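Glutathione transferase o1 (Bombyx mori, PDB 3RBT) probably transfers glutathione to small electrophiles or uses it to reduce dehydroascorbate, as other Omega-class glutathione transferases do. Local coordinates at residues N35-R40 against F90-I95; V44-R49 against D217-K222; Y98-Y103 against T107-D112; A117-L122 against G173-M178. All blocks are in the same frame, centred on the assembly; numbering follows the deposited sequence.

How the contacts relate
The four contacts surround the seam between the thioredoxin-like N-terminal domain and the helical C-terminal domain, their centres about 11 to 16 Å apart. Helix 36-47 serves contacts 1 and 2; helix 92-102 serves contacts 1 and 3; helix 174-186, which enters contact 4, reaches all the others through Met-174, Tyr-177 and Met-178. Along the chain, contact 1 closes before contact 3 opens and contact 3 before contact 4, while contact 2 ties residues 44-49 to 217-222 and so spans both contacts 3 and 4. Lys-48 of contact 2 forms a salt bridge with Asp-100 of contact 3. Contacts 1, 3 and 4 also touch the second subunit, so domain seam and dimer interface share helices.

Contact 1 of 4, residues N35-R40 against F90-I95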
loop_
_atom_site.group_PDB
_atom_site.type_symbol
_atom_site.label_atom_id
_atom_site.label_comp_id
_atom_site.label_asym_id
_atom_site.label_seq_id
_atom_site.Cartn_x
_atom_site.Cartn_y
_atom_site.Cartn_z
ATOM N N ASN A 35 -7.784 13.125 13.913
ATOM C CA ASN A 35 -7.499 12.427 12.645
ATOM C C ASN A 35 -7.138 10.969 12.925
ATOM O O ASN A 35 -6.185 10.701 13.658
ATOM C CB ASN A 35 -6.386 13.109 11.844
ATOM C CG ASN A 35 -6.060 12.373 10.548
ATOM O OD1 ASN A 35 -5.106 11.588 10.491
ATOM N ND2 ASN A 35 -6.853 12.618 9.506
ATOM N N PRO A 36 -7.908 10.033 12.353
ATOM C CA PRO A 36 -7.731 8.590 12.584
ATOM C C PRO A 36 -6.408 8.010 12.045
ATOM O O PRO A 36 -5.911 7.036 12.599
ATOM C CB PRO A 36 -8.924 7.968 11.848
ATOM C CG PRO A 36 -9.261 8.967 10.750
ATOM C CD PRO A 36 -9.009 10.311 11.405
ATOM N N TYR A 37 -5.856 8.589 10.977
ATOM C CA TYR A 37 -4.546 8.165 10.452
ATOM C C TYR A 37 -3.420 8.504 11.427
ATOM O O TYR A 37 -2.471 7.719 11.597
ATOM C CB TYR A 37 -4.282 8.771 9.075
ATOM C CG TYR A 37 -5.210 8.236 7.992
ATOM C CD1 TYR A 37 -4.987 6.984 7.407
ATOM C CD2 TYR A 37 -6.331 8.971 7.584
ATOM C CE1 TYR A 37 -5.853 6.480 6.415
ATOM C CE2 TYR A 37 -7.194 8.484 6.590
ATOM C CZ TYR A 37 -6.948 7.242 6.016
ATOM O OH TYR A 37 -7.804 6.771 5.055
ATOM N N GLY A 38 -3.543 9.656 12.093
ATOM C CA GLY A 38 -2.653 10.008 13.195
ATOM C C GLY A 38 -2.884 9.138 14.421
ATOM O O GLY A 38 -1.935 8.757 15.093
ATOM N N HIS A 39 -4.148 8.837 14.714
ATOM C CA HIS A 39 -4.533 7.945 15.825
ATOM C C HIS A 39 -3.814 6.591 15.688
ATOM O O HIS A 39 -3.231 6.084 16.652
ATOM C CB HIS A 39 -6.053 7.758 15.833
ATOM C CG HIS A 39 -6.601 7.110 17.074
ATOM N ND1 HIS A 39 -7.954 7.045 17.335
ATOM C CD2 HIS A 39 -5.985 6.513 18.126
ATOM C CE1 HIS A 39 -8.149 6.417 18.482
ATOM N NE2 HIS A 39 -6.970 6.090 18.984
ATOM N N ARG A 40 -3.852 6.037 14.478
ATOM C CA ARG A 40 -3.061 4.874 14.075
ATOM C C ARG A 40 -1.602 4.924 14.490
ATOM O O ARG A 40 -1.086 3.985 15.101
ATOM C CB ARG A 40 -3.068 4.764 12.553
ATOM C CG ARG A 40 -3.977 3.751 11.995
ATOM C CD ARG A 40 -3.669 3.566 10.512
ATOM N NE ARG A 40 -4.580 2.579 9.951
ATOM C CZ ARG A 40 -4.782 2.365 8.661
ATOM N NH1 ARG A 40 -4.135 3.075 7.749
ATOM N NH2 ARG A 40 -5.645 1.428 8.298
ATOM N N PHE A 90 5.998 10.019 5.487
ATOM C CA PHE A 90 4.587 10.142 5.145
ATOM C C PHE A 90 3.901 8.781 5.058
ATOM O O PHE A 90 4.571 7.744 4.954
ATOM C CB PHE A 90 4.420 10.870 3.794
ATOM C CG PHE A 90 5.027 12.249 3.750
ATOM C CD1 PHE A 90 6.192 12.485 3.027
ATOM C CD2 PHE A 90 4.425 13.314 4.411
ATOM C CE1 PHE A 90 6.757 13.758 2.969
ATOM C CE2 PHE A 90 4.986 14.596 4.369
ATOM C CZ PHE A 90 6.147 14.818 3.642
ATOM N N GLU A 91 2.564 8.817 5.072
ATOM C CA GLU A 91 1.676 7.659 4.867
ATOM C C GLU A 91 1.664 6.697 6.058
ATOM O O GLU A 91 2.687 6.073 6.371
ATOM C CB GLU A 91 1.982 6.935 3.547
ATOM C CG GLU A 91 1.746 7.788 2.303
ATOM C CD GLU A 91 1.708 6.981 1.024
ATOM O OE1 GLU A 91 1.525 5.744 1.101
ATOM O OE2 GLU A 91 1.855 7.586 -0.075
ATOM N N SER A 92 0.505 6.584 6.715
ATOM C CA SER A 92 0.403 5.921 8.030
ATOM C C SER A 92 0.898 4.476 8.032
ATOM O O SER A 92 1.537 4.044 8.984
ATOM C CB SER A 92 -1.036 5.981 8.580
ATOM O OG SER A 92 -1.921 5.212 7.779
ATOM N N VAL A 93 0.599 3.741 6.963
ATOM C CA VAL A 93 1.093 2.374 6.798
ATOM C C VAL A 93 2.620 2.326 6.727
ATOM O O VAL A 93 3.252 1.543 7.428
ATOM C CB VAL A 93 0.501 1.693 5.539
ATOM C CG1 VAL A 93 1.055 0.270 5.399
ATOM C CG2 VAL A 93 -1.024 1.664 5.618
ATOM N N VAL A 94 3.206 3.166 5.879
ATOM C CA VAL A 94 4.664 3.218 5.736
ATOM C C VAL A 94 5.324 3.633 7.061
ATOM O O VAL A 94 6.348 3.054 7.477
ATOM C CB VAL A 94 5.070 4.164 4.588
ATOM C CG1 VAL A 94 6.577 4.302 4.501
ATOM C CG2 VAL A 94 4.511 3.647 3.269
ATOM N N ILE A 95 4.704 4.609 7.723
ATOM C CA ILE A 95 5.175 5.128 9.014
ATOM C C ILE A 95 5.192 4.037 10.081
ATOM O O ILE A 95 6.197 3.841 10.760
ATOM C CB ILE A 95 4.324 6.333 9.492
ATOM C CG1 ILE A 95 4.685 7.590 8.676
ATOM C CG2 ILE A 95 4.567 6.597 10.953
ATOM C CD1 ILE A 95 3.653 8.749 8.762
#
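Arg-40 and Ser-92 form the polar link between the N-terminal parts of helices 36-47 and 92-102. Arg-40 NH1 donates to Ser-92 OG over 3.1 Å at 156°, with the hydroxyl at the edge of the guanidinium and in its plane. The arginine chain is extended from CG to NE, which carries the group across to the serine; its NE bonds to Met-178 O on helix 174-186. With an alanine here, Ser-92 OG and Met-178 O would probably both be left without this donor.

The remaining touches are van der Waals. Tyr-37 brings its ring edge to the same hydroxyl, CD1 lying 3.6 Å from Ser-92 OG, and the ring also packs edge-to-face with Trp-182. Val-93 runs beside the arginine, its CG2 4.0 Å from Arg-40 NH1.

A capping bond fixes the start of the first helix: Asn-35, the N-cap, accepts from Gly-38 N through OD1 at 3.0 Å.

Helices 36-47 and 92-102 are the first and third of the thioredoxin-like domain of glutathione transferases, packed together on one side of its sheet; in relatives their N-terminal ends flank the glutathione site.

Contact 2 of 4, residues V44-R49 against D217-K222; sequences VLEAKR and DDIVKK
Glu-46 meets Ile-219 with its aliphatic part, where the last turns of helix 36-47 come against the short helix 218-222. Its CB lies 3.7 Å from Ile-219 CG2, and the two side chains run alongside each other with opposite headings. With CG anti to the backbone N (chi1 -155°) and a bend at chi2 (75°), the glutamate turns away from the isoleucine and sets its carboxylate across Lys-222. There the touch is again to carbon: OE1 is 3.9 Å from Lys-222 CG, the two chains nearly perpendicular. The ammonium does not close on the acid, for Glu-46 OE2 and Lys-222 NZ stand 6.2 Å apart; Glu-46 OE1 is hydrogen-bonded to Tyr-52 OH instead.

Ala-47 offers a small surface on which the end of Ile-219 can lie. Ile-219 CD1 is 3.6 Å from Ala-47 CA and 3.9 Å from Ala-47 CB, so the methyl rests on backbone as much as on side chain. Tyr-177 of helix 174-186 packs on both residues.

Beyond Lys-48 the helix is closed by a Schellman motif, with Arg-49 at positive phi.

No hydrogen bond joins the two segments. This is a surface contact in which one isoleucine packs on alkyl groups, while the charged ends point elsewhere or remain apart, so it probably rests mainly on apolar packing.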
loop_
_atom_site.group_PDB
_atom_site.type_symbol
_atom_site.label_atom_id
_atom_site.label_comp_id
_atom_site.label_asym_id
_atom_site.label_seq_id
_atom_site.Cartn_x
_atom_site.Cartn_y
_atom_site.Cartn_z
ATOM N N VAL A 44 0.666 2.840 17.568
ATOM C CA VAL A 44 1.898 2.093 17.290
ATOM C C VAL A 44 3.078 2.613 18.109
ATOM O O VAL A 44 3.777 1.831 18.764
ATOM C CB VAL A 44 2.205 2.067 15.765
ATOM C CG1 VAL A 44 3.584 1.448 15.476
ATOM C CG2 VAL A 44 1.110 1.289 15.044
ATOM N N LEU A 45 3.284 3.927 18.095
ATOM C CA LEU A 45 4.333 4.556 18.914
ATOM C C LEU A 45 4.243 4.145 20.376
ATOM O O LEU A 45 5.255 3.837 21.022
ATOM C CB LEU A 45 4.235 6.078 18.827
ATOM C CG LEU A 45 4.724 6.758 17.546
ATOM C CD1 LEU A 45 4.051 8.110 17.422
ATOM C CD2 LEU A 45 6.253 6.905 17.555
ATOM N N GLU A 46 3.021 4.152 20.895
ATOM C CA GLU A 46 2.766 3.805 22.286
ATOM C C GLU A 46 3.021 2.305 22.496
ATOM O O GLU A 46 3.732 1.920 23.421
ATOM C CB GLU A 46 1.329 4.203 22.662
ATOM C CG GLU A 46 1.090 4.458 24.151
ATOM C CD GLU A 46 1.657 5.784 24.646
ATOM O OE1 GLU A 46 1.308 6.852 24.107
ATOM O OE2 GLU A 46 2.450 5.756 25.597
ATOM N N ALA A 47 2.487 1.470 21.601
ATOM C CA ALA A 47 2.716 0.017 21.655
ATOM C C ALA A 47 4.202 -0.335 21.654
ATOM O O ALA A 47 4.630 -1.246 22.358
ATOM C CB ALA A 47 2.011 -0.683 20.506
ATOM N N LYS A 48 4.983 0.404 20.867
ATOM C CA LYS A 48 6.419 0.145 20.766
ATOM C C LYS A 48 7.217 0.909 21.816
ATOM O O LYS A 48 8.435 0.758 21.909
ATOM C CB LYS A 48 6.922 0.415 19.348
ATOM C CG LYS A 48 6.185 -0.435 18.282
ATOM C CD LYS A 48 6.981 -0.580 17.014
ATOM C CE LYS A 48 8.372 -1.177 17.285
ATOM N NZ LYS A 48 8.383 -2.663 17.239
ATOM N N ARG A 49 6.516 1.709 22.617
ATOM C CA ARG A 49 7.119 2.434 23.734
ATOM C C ARG A 49 8.284 3.304 23.253
ATOM O O ARG A 49 9.392 3.264 23.792
ATOM C CB ARG A 49 7.518 1.452 24.844
ATOM C CG ARG A 49 6.310 0.668 25.371
ATOM C CD ARG A 49 6.670 -0.250 26.505
ATOM N NE ARG A 49 5.511 -0.517 27.357
ATOM C CZ ARG A 49 5.590 -0.957 28.609
ATOM N NH1 ARG A 49 6.775 -1.182 29.168
ATOM N NH2 ARG A 49 4.480 -1.166 29.309
ATOM N N ASP A 217 -7.501 -2.189 26.598
ATOM C CA ASP A 217 -6.058 -2.139 26.326
ATOM C C ASP A 217 -5.480 -0.787 26.752
ATOM O O ASP A 217 -6.008 0.268 26.388
ATOM C CB ASP A 217 -5.810 -2.395 24.831
ATOM C CG ASP A 217 -4.364 -2.745 24.511
ATOM O OD1 ASP A 217 -3.836 -3.748 25.048
ATOM O OD2 ASP A 217 -3.760 -2.033 23.689
ATOM N N ASP A 218 -4.397 -0.830 27.526
ATOM C CA ASP A 218 -3.760 0.376 28.074
ATOM C C ASP A 218 -3.327 1.391 27.020
ATOM O O ASP A 218 -3.427 2.604 27.233
ATOM C CB ASP A 218 -2.563 -0.005 28.942
ATOM C CG ASP A 218 -2.966 -0.826 30.146
ATOM O OD1 ASP A 218 -3.165 -0.234 31.235
ATOM O OD2 ASP A 218 -3.115 -2.057 29.989
ATOM N N ILE A 219 -2.847 0.878 25.893
ATOM C CA ILE A 219 -2.452 1.692 24.755
ATOM C C ILE A 219 -3.672 2.365 24.109
ATOM O O ILE A 219 -3.647 3.569 23.832
ATOM C CB ILE A 219 -1.645 0.836 23.743
ATOM C CG1 ILE A 219 -0.336 0.365 24.392
ATOM C CG2 ILE A 219 -1.356 1.611 22.457
ATOM C CD1 ILE A 219 0.110 -1.012 23.943
ATOM N N VAL A 220 -4.734 1.592 23.877
ATOM C CA VAL A 220 -5.987 2.127 23.345
ATOM C C VAL A 220 -6.517 3.263 24.230
ATOM O O VAL A 220 -6.835 4.360 23.746
ATOM C CB VAL A 220 -7.054 1.014 23.210
ATOM C CG1 VAL A 220 -8.473 1.603 23.101
ATOM C CG2 VAL A 220 -6.740 0.111 22.024
ATOM N N LYS A 221 -6.582 2.983 25.527
ATOM C CA LYS A 221 -7.097 3.903 26.534
ATOM C C LYS A 221 -6.354 5.244 26.558
ATOM O O LYS A 221 -6.962 6.287 26.778
ATOM C CB LYS A 221 -7.027 3.236 27.907
ATOM C CG LYS A 221 -8.278 3.378 28.735
ATOM C CD LYS A 221 -8.215 2.497 29.998
ATOM C CE LYS A 221 -9.487 2.625 30.830
ATOM N NZ LYS A 221 -10.719 2.560 29.978
ATOM N N LYS A 222 -5.047 5.208 26.305
ATOM C CA LYS A 222 -4.227 6.421 26.247
ATOM C C LYS A 222 -4.713 7.451 25.201
ATOM O O LYS A 222 -4.646 8.658 25.453
ATOM C CB LYS A 222 -2.755 6.055 25.997
ATOM C CG LYS A 222 -1.741 7.113 26.452
ATOM C CD LYS A 222 -1.472 7.022 27.947
ATOM C CE LYS A 222 -1.124 8.376 28.551
ATOM N NZ LYS A 222 -1.104 8.304 30.044
#

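Contact 3 of 4, residues Y98-Y103 against T107-D112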
loop_
_atom_site.group_PDB
_atom_site.type_symbol
_atom_site.label_atom_id
_atom_site.label_comp_id
_atom_site.label_asym_id
_atom_site.label_seq_id
_atom_site.Cartn_x
_atom_site.Cartn_y
_atom_site.Cartn_z
ATOM N N TYR A 98 7.731 1.321 9.203
ATOM C CA TYR A 98 9.054 1.861 9.520
ATOM C C TYR A 98 9.354 1.656 11.008
ATOM O O TYR A 98 10.395 1.129 11.364
ATOM C CB TYR A 98 9.166 3.355 9.161
ATOM C CG TYR A 98 10.378 3.979 9.802
ATOM C CD1 TYR A 98 11.647 3.779 9.262
ATOM C CD2 TYR A 98 10.269 4.710 10.986
ATOM C CE1 TYR A 98 12.772 4.322 9.864
ATOM C CE2 TYR A 98 11.395 5.253 11.595
ATOM C CZ TYR A 98 12.639 5.052 11.034
ATOM O OH TYR A 98 13.767 5.584 11.633
ATOM N N LEU A 99 8.420 2.074 11.861
ATOM C CA LEU A 99 8.569 1.960 13.311
ATOM C C LEU A 99 8.736 0.517 13.763
ATOM O O LEU A 99 9.546 0.240 14.643
ATOM C CB LEU A 99 7.379 2.601 14.035
ATOM C CG LEU A 99 7.224 4.118 13.815
ATOM C CD1 LEU A 99 5.916 4.615 14.417
ATOM C CD2 LEU A 99 8.431 4.866 14.409
ATOM N N ASP A 100 7.982 -0.399 13.152
ATOM C CA ASP A 100 8.066 -1.807 13.539
ATOM C C ASP A 100 9.381 -2.484 13.140
ATOM O O ASP A 100 9.832 -3.415 13.825
ATOM C CB ASP A 100 6.873 -2.623 13.030
ATOM C CG ASP A 100 6.612 -3.848 13.883
ATOM O OD1 ASP A 100 6.718 -3.743 15.116
ATOM O OD2 ASP A 100 6.287 -4.910 13.337
ATOM N N GLU A 101 9.979 -2.012 12.051
ATOM C CA GLU A 101 11.295 -2.466 11.569
ATOM C C GLU A 101 12.468 -1.797 12.294
ATOM O O GLU A 101 13.441 -2.451 12.661
ATOM C CB GLU A 101 11.434 -2.157 10.073
ATOM C CG GLU A 101 10.604 -3.013 9.161
ATOM C CD GLU A 101 10.683 -2.606 7.697
ATOM O OE1 GLU A 101 9.946 -3.202 6.896
ATOM O OE2 GLU A 101 11.456 -1.698 7.328
ATOM N N LYS A 102 12.389 -0.483 12.467
ATOM C CA LYS A 102 13.479 0.289 13.080
ATOM C C LYS A 102 13.716 -0.124 14.538
ATOM O O LYS A 102 14.860 -0.287 14.980
ATOM C CB LYS A 102 13.175 1.789 12.998
ATOM C CG LYS A 102 14.277 2.718 13.549
ATOM C CD LYS A 102 15.579 2.622 12.759
ATOM C CE LYS A 102 16.594 3.634 13.280
ATOM N NZ LYS A 102 17.874 3.587 12.527
ATOM N N TYR A 103 12.621 -0.292 15.269
ATOM C CA TYR A 103 12.670 -0.603 16.691
ATOM C C TYR A 103 12.269 -2.064 16.881
ATOM O O TYR A 103 11.122 -2.438 16.665
ATOM C CB TYR A 103 11.759 0.358 17.465
ATOM C CG TYR A 103 12.089 1.820 17.211
ATOM C CD1 TYR A 103 11.416 2.546 16.226
ATOM C CD2 TYR A 103 13.098 2.469 17.939
ATOM C CE1 TYR A 103 11.725 3.884 15.981
ATOM C CE2 TYR A 103 13.418 3.807 17.701
ATOM C CZ TYR A 103 12.722 4.507 16.720
ATOM O OH TYR A 103 13.021 5.821 16.476
ATOM N N THR A 107 7.654 -6.081 18.851
ATOM C CA THR A 107 7.299 -6.239 17.439
ATOM C C THR A 107 5.790 -6.479 17.274
ATOM O O THR A 107 5.157 -7.141 18.109
ATOM C CB THR A 107 8.157 -7.352 16.760
ATOM O OG1 THR A 107 7.677 -7.596 15.431
ATOM C CG2 THR A 107 8.080 -8.635 17.531
ATOM N N LEU A 108 5.223 -5.910 16.217
ATOM C CA LEU A 108 3.777 -5.890 16.041
ATOM C C LEU A 108 3.320 -6.779 14.899
ATOM O O LEU A 108 2.289 -7.439 15.016
ATOM C CB LEU A 108 3.245 -4.453 15.865
ATOM C CG LEU A 108 3.314 -3.577 17.129
ATOM C CD1 LEU A 108 3.081 -2.115 16.792
ATOM C CD2 LEU A 108 2.339 -4.058 18.222
ATOM N N HIS A 109 4.071 -6.768 13.795
ATOM C CA HIS A 109 3.801 -7.663 12.671
ATOM C C HIS A 109 4.114 -9.103 13.058
ATOM O O HIS A 109 4.963 -9.369 13.924
ATOM C CB HIS A 109 4.614 -7.279 11.424
ATOM C CG HIS A 109 3.983 -6.204 10.593
ATOM N ND1 HIS A 109 2.819 -6.399 9.879
ATOM C CD2 HIS A 109 4.352 -4.921 10.361
ATOM C CE1 HIS A 109 2.503 -5.287 9.240
ATOM N NE2 HIS A 109 3.418 -4.375 9.516
ATOM N N SER A 110 3.402 -10.031 12.434
ATOM C CA SER A 110 3.709 -11.447 12.572
ATOM C C SER A 110 5.126 -11.723 12.089
ATOM O O SER A 110 5.599 -11.098 11.137
ATOM C CB SER A 110 2.731 -12.263 11.732
ATOM O OG SER A 110 3.122 -13.614 11.659
ATOM N N HIS A 111 5.783 -12.676 12.740
ATOM C CA HIS A 111 7.078 -13.209 12.310
ATOM C C HIS A 111 6.932 -14.084 11.056
ATOM O O HIS A 111 7.913 -14.393 10.385
ATOM C CB HIS A 111 7.687 -14.051 13.444
ATOM C CG HIS A 111 7.000 -15.365 13.650
ATOM N ND1 HIS A 111 5.762 -15.473 14.249
ATOM C CD2 HIS A 111 7.368 -16.627 13.319
ATOM C CE1 HIS A 111 5.402 -16.744 14.287
ATOM N NE2 HIS A 111 6.356 -17.464 13.723
ATOM N N ASP A 112 5.703 -14.501 10.775
ATOM C CA ASP A 112 5.394 -15.369 9.645
ATOM C C ASP A 112 5.037 -14.480 8.445
ATOM O O ASP A 112 4.046 -13.747 8.489
ATOM C CB ASP A 112 4.230 -16.312 10.017
ATOM C CG ASP A 112 3.964 -17.396 8.963
ATOM O OD1 ASP A 112 3.633 -18.530 9.349
ATOM O OD2 ASP A 112 4.068 -17.136 7.758
#
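In the linker that carries the chain from the thioredoxin-like domain to the helical domain, Asp-100 of helix 92-102 grips two successive backbone amides, Leu-108 N and His-109 N. Both oxygens are used on their syn sides. Asp-100 OD2 receives an almost straight bond from His-109 N (2.9 Å, 171°), the donor standing 35° out of the carboxylate plane. Asp-100 OD1 accepts from Leu-108 N at 2.9 Å, and the same amide adds a weak bond to Asp-100 OD2, so the Leu-108 N-H is shared unequally between the two oxygens and OD2 is met by both amides. The side chain reaches the amides because CG stands anti to its own backbone N (chi1 -155°).

Carbon contacts fill in around these bonds. OD2 of Asp-100 lies at the edge of the imidazole, 3.5 Å from His-109 CD2, while OD1 is 3.6 Å from Leu-108 CB. The neighbouring ring atom, His-109 NE2, is hydrogen-bonded to Asp-97. Asp-100 OD1 also forms a salt bridge with Lys-48, which would favour the ionised form of this buried acid. Further along, Ser-110 OG accepts from Asp-112 N at 2.9 Å in an ST turn, just before Asp-112 caps helix 113-138.

Leu-108 packs against Val-44 and Ala-47 of helix 36-47 and bonds by its backbone to Met-174 at the start of helix 174-186; helix 92-102 meanwhile leans on Pro-113 of the second subunit.

Contact 4 of 4, residues A117-L122 against G173-M178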
loop_
_atom_site.group_PDB
_atom_site.type_symbol
_atom_site.label_atom_id
_atom_site.label_comp_id
_atom_site.label_asym_id
_atom_site.label_seq_id
_atom_site.Cartn_x
_atom_site.Cartn_y
_atom_site.Cartn_z
ATOM N N ALA A 117 1.603 -11.006 5.218
ATOM C CA ALA A 117 1.007 -10.707 3.917
ATOM C C ALA A 117 -0.524 -10.648 3.998
ATOM O O ALA A 117 -1.142 -9.740 3.436
ATOM C CB ALA A 117 1.462 -11.717 2.871
ATOM N N GLN A 118 -1.126 -11.599 4.715
ATOM C CA GLN A 118 -2.571 -11.598 4.964
ATOM C C GLN A 118 -3.019 -10.374 5.750
ATOM O O GLN A 118 -4.043 -9.756 5.423
ATOM C CB GLN A 118 -3.028 -12.877 5.684
ATOM C CG GLN A 118 -2.928 -14.142 4.846
ATOM C CD GLN A 118 -3.521 -13.980 3.450
ATOM O OE1 GLN A 118 -4.723 -13.750 3.287
ATOM N NE2 GLN A 118 -2.675 -14.106 2.434
ATOM N N ASP A 119 -2.246 -10.022 6.770
ATOM C CA ASP A 119 -2.485 -8.799 7.540
ATOM C C ASP A 119 -2.454 -7.544 6.667
ATOM O O ASP A 119 -3.299 -6.661 6.833
ATOM C CB ASP A 119 -1.481 -8.673 8.697
ATOM C CG ASP A 119 -1.822 -9.590 9.864
ATOM O OD1 ASP A 119 -2.856 -10.282 9.796
ATOM O OD2 ASP A 119 -1.060 -9.624 10.849
ATOM N N ARG A 120 -1.485 -7.472 5.750
ATOM C CA ARG A 120 -1.387 -6.345 4.813
ATOM C C ARG A 120 -2.577 -6.281 3.867
ATOM O O ARG A 120 -3.061 -5.193 3.561
ATOM C CB ARG A 120 -0.068 -6.372 4.020
ATOM C CG ARG A 120 1.172 -6.087 4.875
ATOM C CD ARG A 120 2.430 -5.972 4.028
ATOM N NE ARG A 120 2.388 -4.823 3.123
ATOM C CZ ARG A 120 3.307 -4.558 2.196
ATOM N NH1 ARG A 120 4.343 -5.363 2.026
ATOM N NH2 ARG A 120 3.185 -3.483 1.433
ATOM N N LEU A 121 -3.045 -7.443 3.415
ATOM C CA LEU A 121 -4.223 -7.528 2.546
ATOM C C LEU A 121 -5.496 -7.059 3.243
ATOM O O LEU A 121 -6.358 -6.419 2.623
ATOM C CB LEU A 121 -4.395 -8.949 1.996
ATOM C CG LEU A 121 -3.337 -9.344 0.954
ATOM C CD1 LEU A 121 -3.490 -10.793 0.505
ATOM C CD2 LEU A 121 -3.362 -8.398 -0.240
ATOM N N LEU A 122 -5.585 -7.352 4.542
ATOM C CA LEU A 122 -6.723 -6.960 5.367
ATOM C C LEU A 122 -6.720 -5.457 5.652
ATOM O O LEU A 122 -7.776 -4.815 5.630
ATOM C CB LEU A 122 -6.763 -7.790 6.655
ATOM C CG LEU A 122 -7.156 -9.256 6.400
ATOM C CD1 LEU A 122 -6.687 -10.183 7.514
ATOM C CD2 LEU A 122 -8.665 -9.408 6.152
ATOM N N GLY A 173 -1.805 -7.125 17.808
ATOM C CA GLY A 173 -0.674 -6.952 16.895
ATOM C C GLY A 173 -0.919 -5.790 15.964
ATOM O O GLY A 173 -1.841 -5.006 16.181
ATOM N N MET A 174 -0.096 -5.674 14.925
ATOM C CA MET A 174 -0.205 -4.571 13.972
ATOM C C MET A 174 -1.611 -4.390 13.371
ATOM O O MET A 174 -2.114 -3.270 13.300
ATOM C CB MET A 174 0.820 -4.727 12.840
ATOM C CG MET A 174 0.841 -3.543 11.871
ATOM S SD MET A 174 1.364 -2.014 12.695
ATOM C CE MET A 174 3.151 -2.132 12.539
ATOM N N LEU A 175 -2.234 -5.476 12.923
ATOM C CA LEU A 175 -3.574 -5.369 12.327
ATOM C C LEU A 175 -4.600 -4.766 13.316
ATOM O O LEU A 175 -5.328 -3.833 12.967
ATOM C CB LEU A 175 -4.048 -6.717 11.766
ATOM C CG LEU A 175 -5.411 -6.747 11.057
ATOM C CD1 LEU A 175 -5.459 -5.780 9.843
ATOM C CD2 LEU A 175 -5.780 -8.166 10.636
ATOM N N ASP A 176 -4.628 -5.274 14.546
ATOM C CA ASP A 176 -5.492 -4.713 15.589
ATOM C C ASP A 176 -5.404 -3.187 15.719
ATOM O O ASP A 176 -6.423 -2.506 15.692
ATOM C CB ASP A 176 -5.196 -5.380 16.930
ATOM C CG ASP A 176 -5.414 -6.867 16.882
ATOM O OD1 ASP A 176 -6.582 -7.312 16.992
ATOM O OD2 ASP A 176 -4.412 -7.593 16.713
ATOM N N TYR A 177 -4.192 -2.656 15.851
ATOM C CA TYR A 177 -4.015 -1.216 16.028
ATOM C C TYR A 177 -4.255 -0.411 14.740
ATOM O O TYR A 177 -4.738 0.720 14.810
ATOM C CB TYR A 177 -2.635 -0.892 16.607
ATOM C CG TYR A 177 -2.423 -1.361 18.040
ATOM C CD1 TYR A 177 -1.391 -2.239 18.363
ATOM C CD2 TYR A 177 -3.247 -0.911 19.070
ATOM C CE1 TYR A 177 -1.189 -2.659 19.674
ATOM C CE2 TYR A 177 -3.049 -1.325 20.379
ATOM C CZ TYR A 177 -2.028 -2.202 20.673
ATOM O OH TYR A 177 -1.843 -2.612 21.977
ATOM N N MET A 178 -3.913 -0.986 13.584
ATOM C CA MET A 178 -4.147 -0.326 12.290
ATOM C C MET A 178 -5.633 -0.061 12.052
ATOM O O MET A 178 -6.013 0.952 11.475
ATOM C CB MET A 178 -3.593 -1.166 11.125
ATOM C CG MET A 178 -2.053 -1.193 10.998
ATOM S SD MET A 178 -1.248 0.417 11.109
ATOM C CE MET A 178 -1.337 0.984 9.429
HETATM O O HOH W 1 -1.452 -8.280 13.351
#
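Leu-175 points its isobutyl group at helix 113-138 and sets its two methyls between Asp-119 and Leu-122, one turn apart. The leucine's chain lies athwart that of Leu-122: Leu-175 CD2 is 3.8 Å from Leu-122 CD1, and its CD1 lies 4.0 Å from Leu-122 CB. Against Asp-119 the crossing is oblique. Here CD2 of Leu-175 comes within 3.7 Å of Asp-119 OD1, while CD1 sits 3.8 Å from the backbone O of Asp-119. The leucine reaches this far because CG is anti to its backbone N (chi1 -178°), straight out from helix 174-186. An alanine in its place would probably open a gap between the helices and leave the side chain of Leu-122 with less to pack on.

The carboxylate of Asp-119 is shared. Its OD1 forms a salt bridge with Arg-162, and its OD2 accepts from a water 2.9 Å away, which in turn accepts from Leu-175 N at 2.9 Å. This one water joins the first-turn amide of Leu-175 to the acid on helix 113-138.

Behind the leucine, Asp-176 OD2 accepts from Gly-173 N, 2.9 Å away and nearly straight at 176°. Gly-173 is the N-cap and has no side chain to return a second bond, so only this half can form, consistent with the N-capping box (Ser/Thr-x-x-Asp) common at this helix in the glutathione transferase fold.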